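Local coordinates for plasmin and fibronectin-binding protein A (Streptococcus pneumoniae, PDB 4MR0), which acts as a fibronectin-dependent surface adhesin and invasin of pneumococcus, binding human fibronectin, plasmin, plasminogen and serum albumin, at residues V494-G505 and V517-K528; L198-W208 and G314-D322. All coordinates share one frame; numbering follows the deposited sequence.

How the interactions relate
Both contacts belong to the right-handed parallel beta-helix of this adhesin, but to different parts of it. Their centres lie 48 Å apart, on opposite sides of the centre of the chain, and their nearest atoms are about 32 Å apart, so they do not touch. Interaction 2 comes first along the chain. It joins two loops, one between strands 194-195 and 211-217 and the other between strands 306-308 and 329-337. Interaction 1 lies nearer the C-terminal end and pairs strands 490-500 and 515-523 of successive coils. One contact thus shows how neighbouring coils stack, the other how loops distant in sequence pack beside two manganese sites.

Interaction 1: residues V494-G505 and V517-K528; sequences VSENSIFGGKEG and VLNNQFYNLSGK
Asn520 OD1 accepts two hydrogen bonds, from Asn497 N at 2.9 Å and from Asn497 ND2 at 3.0 Å. The two donors reach the oxygen from opposite faces of its amide plane. This is an asparagine ladder between successive coils of a parallel beta-helix, and it sits where each strand is broken by a turn. The two side chains lie side by side and point the same way, their amide planes only 5° apart. Each CG is anti to its own carbonyl carbon (chi1 -65° in Asn497, nearly the same in Asn520). The two residues also share nearly the same chi2, and the two torsions together set the amides in line. Asn520 ND2 bonds to Val494 O at 3.1 Å, with the donor well above that carbonyl plane. Asn497 carries the ladder on to the preceding coil, through ND2 to Val466 O and OD1 to Asn469 N. Three side-chain bonds therefore grip each of these buried amides.

Beyond the turn, strands 498-500 and 521-523 run nearly parallel. Gln521 N donates to Asn497 O, Ile499 N to Gln521 O, Tyr523 N to Ile499 O and Gly501 N to Tyr523 O. Ile499 and Phe522 share the inner face, where Ile499 CD1 packs 3.8 Å from Phe522 CE1. Leu525 crosses Ile499 at about a right angle. On the other face Phe500 and Tyr523 form an offset stack, with centroids 4.5 Å apart and planes at 20°. Tyr523 CD2 lies over one face of the Phe500 ring, toward its rim. The pairing continues past the strands with Ser526 N bonded to Gly502 O. At its far end Gly505 N donates to Lys528 O at 3.1 Å.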
# COMPACT_ATOMS: atom_id res chain seq x y z
N VAL A 494 -3.18 14.07 -18.38
CA VAL A 494 -2.55 14.80 -17.28
C VAL A 494 -3.15 16.20 -17.36
O VAL A 494 -2.73 17.01 -18.19
CB VAL A 494 -1.02 14.87 -17.46
CG1 VAL A 494 -0.37 15.46 -16.21
CG2 VAL A 494 -0.47 13.48 -17.74
N SER A 495 -4.13 16.48 -16.51
CA SER A 495 -4.80 17.78 -16.59
C SER A 495 -5.23 18.41 -15.29
O SER A 495 -5.49 17.74 -14.30
CB SER A 495 -6.02 17.66 -17.50
OG SER A 495 -5.68 17.12 -18.75
N GLU A 496 -5.31 19.74 -15.32
CA GLU A 496 -5.73 20.54 -14.17
C GLU A 496 -5.01 20.28 -12.86
O GLU A 496 -5.59 20.44 -11.78
CB GLU A 496 -7.24 20.41 -14.00
CG GLU A 496 -8.00 20.95 -15.21
CD GLU A 496 -9.51 20.85 -15.06
OE1 GLU A 496 -10.05 19.73 -15.17
OE2 GLU A 496 -10.14 21.90 -14.83
N ASN A 497 -3.75 19.89 -12.94
CA ASN A 497 -2.96 19.65 -11.75
C ASN A 497 -2.30 20.98 -11.38
O ASN A 497 -1.98 21.79 -12.26
CB ASN A 497 -1.90 18.59 -12.02
CG ASN A 497 -2.50 17.22 -12.33
OD1 ASN A 497 -3.01 16.54 -11.45
ND2 ASN A 497 -2.44 16.83 -13.60
N SER A 498 -2.12 21.22 -10.08
CA SER A 498 -1.48 22.44 -9.60
C SER A 498 -0.15 22.08 -8.94
O SER A 498 -0.12 21.29 -7.99
CB SER A 498 -2.37 23.18 -8.59
OG SER A 498 -3.51 23.74 -9.21
N ILE A 499 0.94 22.64 -9.44
CA ILE A 499 2.26 22.36 -8.89
C ILE A 499 2.95 23.62 -8.35
O ILE A 499 3.28 24.53 -9.11
CB ILE A 499 3.17 21.72 -9.96
CG1 ILE A 499 2.49 20.47 -10.53
CG2 ILE A 499 4.52 21.36 -9.35
CD1 ILE A 499 3.27 19.78 -11.61
N PHE A 500 3.16 23.65 -7.03
CA PHE A 500 3.81 24.79 -6.38
C PHE A 500 5.22 24.46 -5.93
O PHE A 500 5.40 23.80 -4.90
CB PHE A 500 3.02 25.25 -5.15
CG PHE A 500 1.62 25.71 -5.43
CD1 PHE A 500 0.61 24.79 -5.70
CD2 PHE A 500 1.30 27.07 -5.39
CE1 PHE A 500 -0.71 25.22 -5.92
CE2 PHE A 500 -0.01 27.51 -5.61
CZ PHE A 500 -1.01 26.58 -5.88
N GLY A 501 6.23 24.90 -6.68
CA GLY A 501 7.60 24.65 -6.28
C GLY A 501 8.32 23.50 -6.94
O GLY A 501 7.71 22.62 -7.54
N GLY A 502 9.65 23.51 -6.83
CA GLY A 502 10.45 22.46 -7.42
C GLY A 502 11.22 22.92 -8.64
O GLY A 502 11.42 24.11 -8.85
N LYS A 503 11.66 21.95 -9.44
CA LYS A 503 12.42 22.24 -10.64
C LYS A 503 11.54 21.98 -11.86
O LYS A 503 10.96 22.91 -12.42
CB LYS A 503 13.67 21.34 -10.68
CG LYS A 503 14.70 21.70 -11.73
CD LYS A 503 16.10 21.43 -11.20
CE LYS A 503 17.14 21.40 -12.30
NZ LYS A 503 16.96 20.20 -13.18
N GLU A 504 11.42 20.72 -12.26
CA GLU A 504 10.57 20.36 -13.39
C GLU A 504 9.18 20.05 -12.86
O GLU A 504 9.02 19.58 -11.74
CB GLU A 504 11.13 19.13 -14.11
CG GLU A 504 12.51 19.34 -14.70
CD GLU A 504 13.51 18.31 -14.20
OE1 GLU A 504 13.65 18.15 -12.97
OE2 GLU A 504 14.17 17.66 -15.05
N GLY A 505 8.16 20.34 -13.67
CA GLY A 505 6.81 20.08 -13.24
C GLY A 505 6.39 18.69 -13.69
O GLY A 505 6.40 17.74 -12.91
N VAL A 517 -2.77 16.70 -22.32
CA VAL A 517 -2.24 17.44 -21.19
C VAL A 517 -2.93 18.80 -21.25
O VAL A 517 -2.58 19.64 -22.08
CB VAL A 517 -0.72 17.61 -21.31
CG1 VAL A 517 -0.18 18.39 -20.12
CG2 VAL A 517 -0.06 16.24 -21.37
N LEU A 518 -3.91 19.01 -20.38
CA LEU A 518 -4.68 20.25 -20.41
C LEU A 518 -4.78 21.08 -19.15
O LEU A 518 -5.14 20.60 -18.08
CB LEU A 518 -6.11 19.96 -20.89
CG LEU A 518 -6.28 19.20 -22.21
CD1 LEU A 518 -7.73 18.78 -22.36
CD2 LEU A 518 -5.84 20.08 -23.37
N ASN A 519 -4.45 22.36 -19.31
CA ASN A 519 -4.55 23.35 -18.26
C ASN A 519 -4.05 23.03 -16.87
O ASN A 519 -4.78 23.14 -15.89
CB ASN A 519 -6.00 23.83 -18.20
CG ASN A 519 -6.53 24.19 -19.58
OD1 ASN A 519 -5.91 24.96 -20.31
ND2 ASN A 519 -7.68 23.64 -19.94
N ASN A 520 -2.79 22.64 -16.78
CA ASN A 520 -2.17 22.38 -15.49
C ASN A 520 -1.66 23.75 -15.06
O ASN A 520 -1.49 24.63 -15.91
CB ASN A 520 -1.02 21.39 -15.65
CG ASN A 520 -1.50 20.01 -16.07
OD1 ASN A 520 -2.06 19.26 -15.27
ND2 ASN A 520 -1.29 19.67 -17.34
N GLN A 521 -1.43 23.95 -13.77
CA GLN A 521 -0.93 25.22 -13.26
C GLN A 521 0.43 25.04 -12.59
O GLN A 521 0.66 24.05 -11.90
CB GLN A 521 -1.94 25.82 -12.27
CG GLN A 521 -3.12 26.51 -12.93
CD GLN A 521 -4.23 26.84 -11.94
OE1 GLN A 521 -3.98 27.33 -10.84
NE2 GLN A 521 -5.47 26.57 -12.34
N PHE A 522 1.32 26.00 -12.80
CA PHE A 522 2.67 25.94 -12.24
C PHE A 522 3.04 27.24 -11.54
O PHE A 522 2.79 28.32 -12.06
CB PHE A 522 3.68 25.64 -13.35
CG PHE A 522 3.32 24.45 -14.19
CD1 PHE A 522 3.71 23.17 -13.82
CD2 PHE A 522 2.58 24.61 -15.35
CE1 PHE A 522 3.36 22.06 -14.60
CE2 PHE A 522 2.23 23.52 -16.14
CZ PHE A 522 2.62 22.24 -15.76
N TYR A 523 3.64 27.12 -10.36
CA TYR A 523 4.04 28.29 -9.59
C TYR A 523 5.42 28.11 -8.97
O TYR A 523 5.73 27.06 -8.41
CB TYR A 523 3.05 28.55 -8.46
CG TYR A 523 1.62 28.69 -8.91
CD1 TYR A 523 1.13 29.90 -9.39
CD2 TYR A 523 0.75 27.60 -8.86
CE1 TYR A 523 -0.19 30.03 -9.80
CE2 TYR A 523 -0.57 27.71 -9.27
CZ TYR A 523 -1.04 28.93 -9.74
OH TYR A 523 -2.34 29.04 -10.16
N ASN A 524 6.24 29.15 -9.07
CA ASN A 524 7.57 29.14 -8.49
C ASN A 524 8.42 27.91 -8.83
O ASN A 524 9.06 27.34 -7.95
CB ASN A 524 7.45 29.29 -6.98
CG ASN A 524 6.54 30.44 -6.58
OD1 ASN A 524 6.81 31.60 -6.91
ND2 ASN A 524 5.46 30.14 -5.87
N LEU A 525 8.41 27.51 -10.10
CA LEU A 525 9.22 26.37 -10.53
C LEU A 525 10.51 26.91 -11.13
O LEU A 525 10.50 27.95 -11.79
CB LEU A 525 8.47 25.53 -11.58
CG LEU A 525 7.61 24.36 -11.07
CD1 LEU A 525 6.49 24.88 -10.20
CD2 LEU A 525 7.05 23.60 -12.26
N SER A 526 11.61 26.20 -10.92
CA SER A 526 12.91 26.63 -11.43
C SER A 526 13.31 25.98 -12.76
O SER A 526 14.28 26.40 -13.39
CB SER A 526 14.00 26.35 -10.39
OG SER A 526 14.21 24.96 -10.24
N GLY A 527 12.57 24.96 -13.17
CA GLY A 527 12.88 24.28 -14.42
C GLY A 527 11.73 24.27 -15.40
O GLY A 527 10.78 25.04 -15.26
N LYS A 528 11.80 23.39 -16.40
CA LYS A 528 10.74 23.30 -17.40
C LYS A 528 9.43 22.81 -16.80
O LYS A 528 9.40 21.77 -16.13
CB LYS A 528 11.14 22.36 -18.54
CG LYS A 528 11.55 23.07 -19.82
CD LYS A 528 11.47 22.14 -21.03
CE LYS A 528 12.42 20.97 -20.91
NZ LYS A 528 12.32 20.03 -22.07
O HOH W 1 11.19 26.07 -5.88

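Interaction 2: residues L198-W208 and G314-D322; sequences LFTDDGAQVEW and GFPYALNDD. With MN (manganese (II) ion), chain F; MN (manganese (II) ion), chain G.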
# COMPACT_ATOMS: atom_id res chain seq x y z
N LEU A 198 -6.66 -22.08 7.95
CA LEU A 198 -5.78 -22.78 8.88
C LEU A 198 -4.30 -22.78 8.50
O LEU A 198 -3.94 -22.78 7.32
CB LEU A 198 -6.24 -24.23 9.06
CG LEU A 198 -7.62 -24.44 9.71
CD1 LEU A 198 -7.88 -25.94 9.83
CD2 LEU A 198 -7.65 -23.77 11.08
N PHE A 199 -3.47 -22.78 9.53
CA PHE A 199 -2.02 -22.84 9.36
C PHE A 199 -1.47 -23.53 10.61
O PHE A 199 -1.89 -23.23 11.73
CB PHE A 199 -1.40 -21.45 9.21
CG PHE A 199 0.08 -21.49 8.94
CD1 PHE A 199 0.99 -21.67 9.98
CD2 PHE A 199 0.56 -21.42 7.64
CE1 PHE A 199 2.36 -21.78 9.73
CE2 PHE A 199 1.93 -21.53 7.37
CZ PHE A 199 2.83 -21.72 8.42
N THR A 200 -0.55 -24.47 10.41
CA THR A 200 0.06 -25.20 11.51
C THR A 200 1.57 -24.96 11.47
O THR A 200 2.11 -24.18 12.25
CB THR A 200 -0.22 -26.71 11.41
OG1 THR A 200 0.09 -27.17 10.09
CG2 THR A 200 -1.68 -27.00 11.71
N ASP A 201 2.24 -25.62 10.54
CA ASP A 201 3.68 -25.45 10.39
C ASP A 201 4.03 -25.45 8.92
O ASP A 201 3.26 -25.93 8.09
CB ASP A 201 4.44 -26.58 11.10
CG ASP A 201 4.05 -26.72 12.56
OD1 ASP A 201 3.08 -27.45 12.85
OD2 ASP A 201 4.70 -26.08 13.42
N ASP A 202 5.19 -24.90 8.58
CA ASP A 202 5.62 -24.86 7.19
C ASP A 202 5.81 -26.30 6.72
O ASP A 202 6.37 -27.13 7.43
CB ASP A 202 6.92 -24.06 7.07
CG ASP A 202 7.32 -23.83 5.62
OD1 ASP A 202 6.42 -23.67 4.77
OD2 ASP A 202 8.54 -23.80 5.35
N GLY A 203 5.32 -26.60 5.52
CA GLY A 203 5.43 -27.94 4.98
C GLY A 203 4.14 -28.70 5.18
O GLY A 203 3.94 -29.76 4.61
N ALA A 204 3.25 -28.13 6.00
CA ALA A 204 1.96 -28.75 6.29
C ALA A 204 0.80 -27.84 5.88
O ALA A 204 -0.33 -28.02 6.35
CB ALA A 204 1.85 -29.08 7.77
N GLN A 205 1.07 -26.87 5.00
CA GLN A 205 0.02 -25.96 4.56
C GLN A 205 -1.13 -26.73 3.93
O GLN A 205 -0.94 -27.82 3.40
CB GLN A 205 0.55 -24.95 3.54
CG GLN A 205 1.36 -23.81 4.15
CD GLN A 205 2.83 -24.14 4.29
OE1 GLN A 205 3.21 -25.31 4.47
NE2 GLN A 205 3.67 -23.12 4.22
N VAL A 206 -2.33 -26.16 4.01
CA VAL A 206 -3.51 -26.78 3.43
C VAL A 206 -4.18 -25.76 2.52
O VAL A 206 -3.87 -24.56 2.58
CB VAL A 206 -4.53 -27.22 4.52
CG1 VAL A 206 -3.93 -28.32 5.39
CG2 VAL A 206 -4.92 -26.02 5.37
N GLU A 207 -5.08 -26.23 1.68
CA GLU A 207 -5.82 -25.36 0.78
C GLU A 207 -6.84 -24.59 1.62
O GLU A 207 -7.49 -25.17 2.48
CB GLU A 207 -6.54 -26.20 -0.27
CG GLU A 207 -7.29 -25.40 -1.32
CD GLU A 207 -6.40 -24.91 -2.46
OE1 GLU A 207 -5.19 -25.20 -2.44
OE2 GLU A 207 -6.93 -24.24 -3.37
N TRP A 208 -6.96 -23.28 1.39
CA TRP A 208 -7.93 -22.48 2.13
C TRP A 208 -9.23 -22.42 1.34
O TRP A 208 -9.25 -21.98 0.19
CB TRP A 208 -7.41 -21.04 2.35
CG TRP A 208 -6.41 -20.90 3.46
CD1 TRP A 208 -5.69 -21.90 4.05
CD2 TRP A 208 -5.97 -19.67 4.08
NE1 TRP A 208 -4.84 -21.37 5.00
CE2 TRP A 208 -5.00 -20.02 5.04
CE3 TRP A 208 -6.34 -18.33 3.92
CZ2 TRP A 208 -4.34 -19.05 5.82
CZ3 TRP A 208 -5.68 -17.37 4.71
CH2 TRP A 208 -4.71 -17.74 5.65
N GLY A 314 3.40 -15.21 -2.84
CA GLY A 314 2.98 -14.04 -2.09
C GLY A 314 2.11 -14.34 -0.87
O GLY A 314 1.90 -13.48 -0.03
N PHE A 315 1.61 -15.57 -0.77
CA PHE A 315 0.75 -15.94 0.35
C PHE A 315 1.12 -17.37 0.76
O PHE A 315 0.36 -18.31 0.52
CB PHE A 315 -0.73 -15.84 -0.08
CG PHE A 315 -1.69 -15.62 1.04
CD1 PHE A 315 -1.82 -14.36 1.63
CD2 PHE A 315 -2.46 -16.67 1.54
CE1 PHE A 315 -2.71 -14.16 2.69
CE2 PHE A 315 -3.34 -16.48 2.59
CZ PHE A 315 -3.47 -15.22 3.17
N PRO A 316 2.29 -17.54 1.38
CA PRO A 316 2.82 -18.83 1.83
C PRO A 316 2.09 -19.52 2.98
O PRO A 316 2.52 -20.58 3.44
CB PRO A 316 4.27 -18.49 2.20
CG PRO A 316 4.14 -17.10 2.75
CD PRO A 316 3.20 -16.44 1.76
N TYR A 317 0.96 -18.96 3.40
CA TYR A 317 0.19 -19.51 4.50
C TYR A 317 -0.78 -20.61 4.08
O TYR A 317 -1.35 -21.30 4.92
CB TYR A 317 -0.58 -18.38 5.19
CG TYR A 317 0.26 -17.13 5.29
CD1 TYR A 317 1.41 -17.11 6.07
CD2 TYR A 317 -0.05 -16.01 4.52
CE1 TYR A 317 2.25 -16.00 6.08
CE2 TYR A 317 0.78 -14.89 4.52
CZ TYR A 317 1.93 -14.90 5.30
OH TYR A 317 2.78 -13.82 5.28
N ALA A 318 -0.97 -20.76 2.77
CA ALA A 318 -1.88 -21.76 2.25
C ALA A 318 -1.33 -22.37 0.96
O ALA A 318 -0.31 -21.92 0.42
CB ALA A 318 -3.25 -21.14 2.00
N LEU A 319 -2.02 -23.40 0.46
CA LEU A 319 -1.62 -24.08 -0.76
C LEU A 319 -2.17 -23.45 -2.03
O LEU A 319 -1.67 -23.73 -3.12
CB LEU A 319 -2.06 -25.55 -0.72
CG LEU A 319 -1.34 -26.47 0.25
CD1 LEU A 319 -1.96 -27.86 0.15
CD2 LEU A 319 0.16 -26.52 -0.07
N ASN A 320 -3.18 -22.59 -1.90
CA ASN A 320 -3.79 -21.94 -3.07
C ASN A 320 -2.70 -21.34 -3.94
O ASN A 320 -1.92 -20.51 -3.49
CB ASN A 320 -4.76 -20.84 -2.62
CG ASN A 320 -5.86 -21.37 -1.73
OD1 ASN A 320 -7.05 -21.16 -1.99
ND2 ASN A 320 -5.48 -22.06 -0.66
N ASP A 321 -2.65 -21.74 -5.21
CA ASP A 321 -1.61 -21.25 -6.10
C ASP A 321 -2.06 -20.97 -7.53
O ASP A 321 -1.25 -21.04 -8.46
CB ASP A 321 -0.47 -22.28 -6.09
CG ASP A 321 0.87 -21.70 -6.51
OD1 ASP A 321 1.17 -20.54 -6.15
OD2 ASP A 321 1.63 -22.43 -7.18
N ASP A 322 -3.34 -20.65 -7.75
CA ASP A 322 -3.78 -20.37 -9.11
C ASP A 322 -3.89 -18.90 -9.49
O ASP A 322 -4.47 -18.56 -10.52
CB ASP A 322 -5.09 -21.10 -9.44
CG ASP A 322 -6.17 -20.85 -8.42
OD1 ASP A 322 -6.31 -19.70 -7.95
OD2 ASP A 322 -6.90 -21.82 -8.10
MN MN F . 1.73 -23.04 14.14
MN MN G . 1.82 -11.37 0.51
O HOH W 2 -1.98 -23.83 5.72
O HOH W 3 -0.32 -22.03 13.48
O HOH W 4 3.60 -24.14 15.13
O HOH W 5 -6.02 -22.82 -5.47
O HOH W 6 0.32 -24.69 14.81
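Two loops of the parallel beta-helix pack together here, each carrying a ligand of a different manganese site. Gln205 joins them through its amide. Gln205 NE2 donates to Pro316 O at 2.9 Å, nearly along the C=O axis, and to Asp202 OD1 on its anti lone pair. Both acceptors lie close to the amide plane of Gln205. OE1 accepts from Gly203 N, so three bonds fix the rotation of the amide. The side chain bends at chi2 (88°) to bring the group there. One backbone bond also crosses, from Leu319 N to Val206 O at 3.0 Å.

Trp208 forms the aromatic side of the contact. Ala318 CB makes a CH-pi contact over its five-membered ring, 3.3 Å from the centroid. The edge of Phe315 meets the face of the six-membered ring, with planes at 88°. Trp208 NE1 is used within its own loop, donating to Leu198 O. Phe199 turns its edge to Tyr317 O, which lies 3.3 Å from Phe199 CD2. Tyr317 OH is hydrogen-bonded to Gln271 NE2; Gln271 also binds the manganese ion held by Gly314 O.

Thr200 O binds one manganese ion together with Glu162, His189 and three waters. Gly314 O binds the other at 2.2 Å, with Gln271, Gln306 and Glu308 completing the protein ligands. Between the loops a water is held by three backbone atoms: it donates to Leu198 O and Tyr317 O, both at 2.7 Å, and accepts from Val206 N.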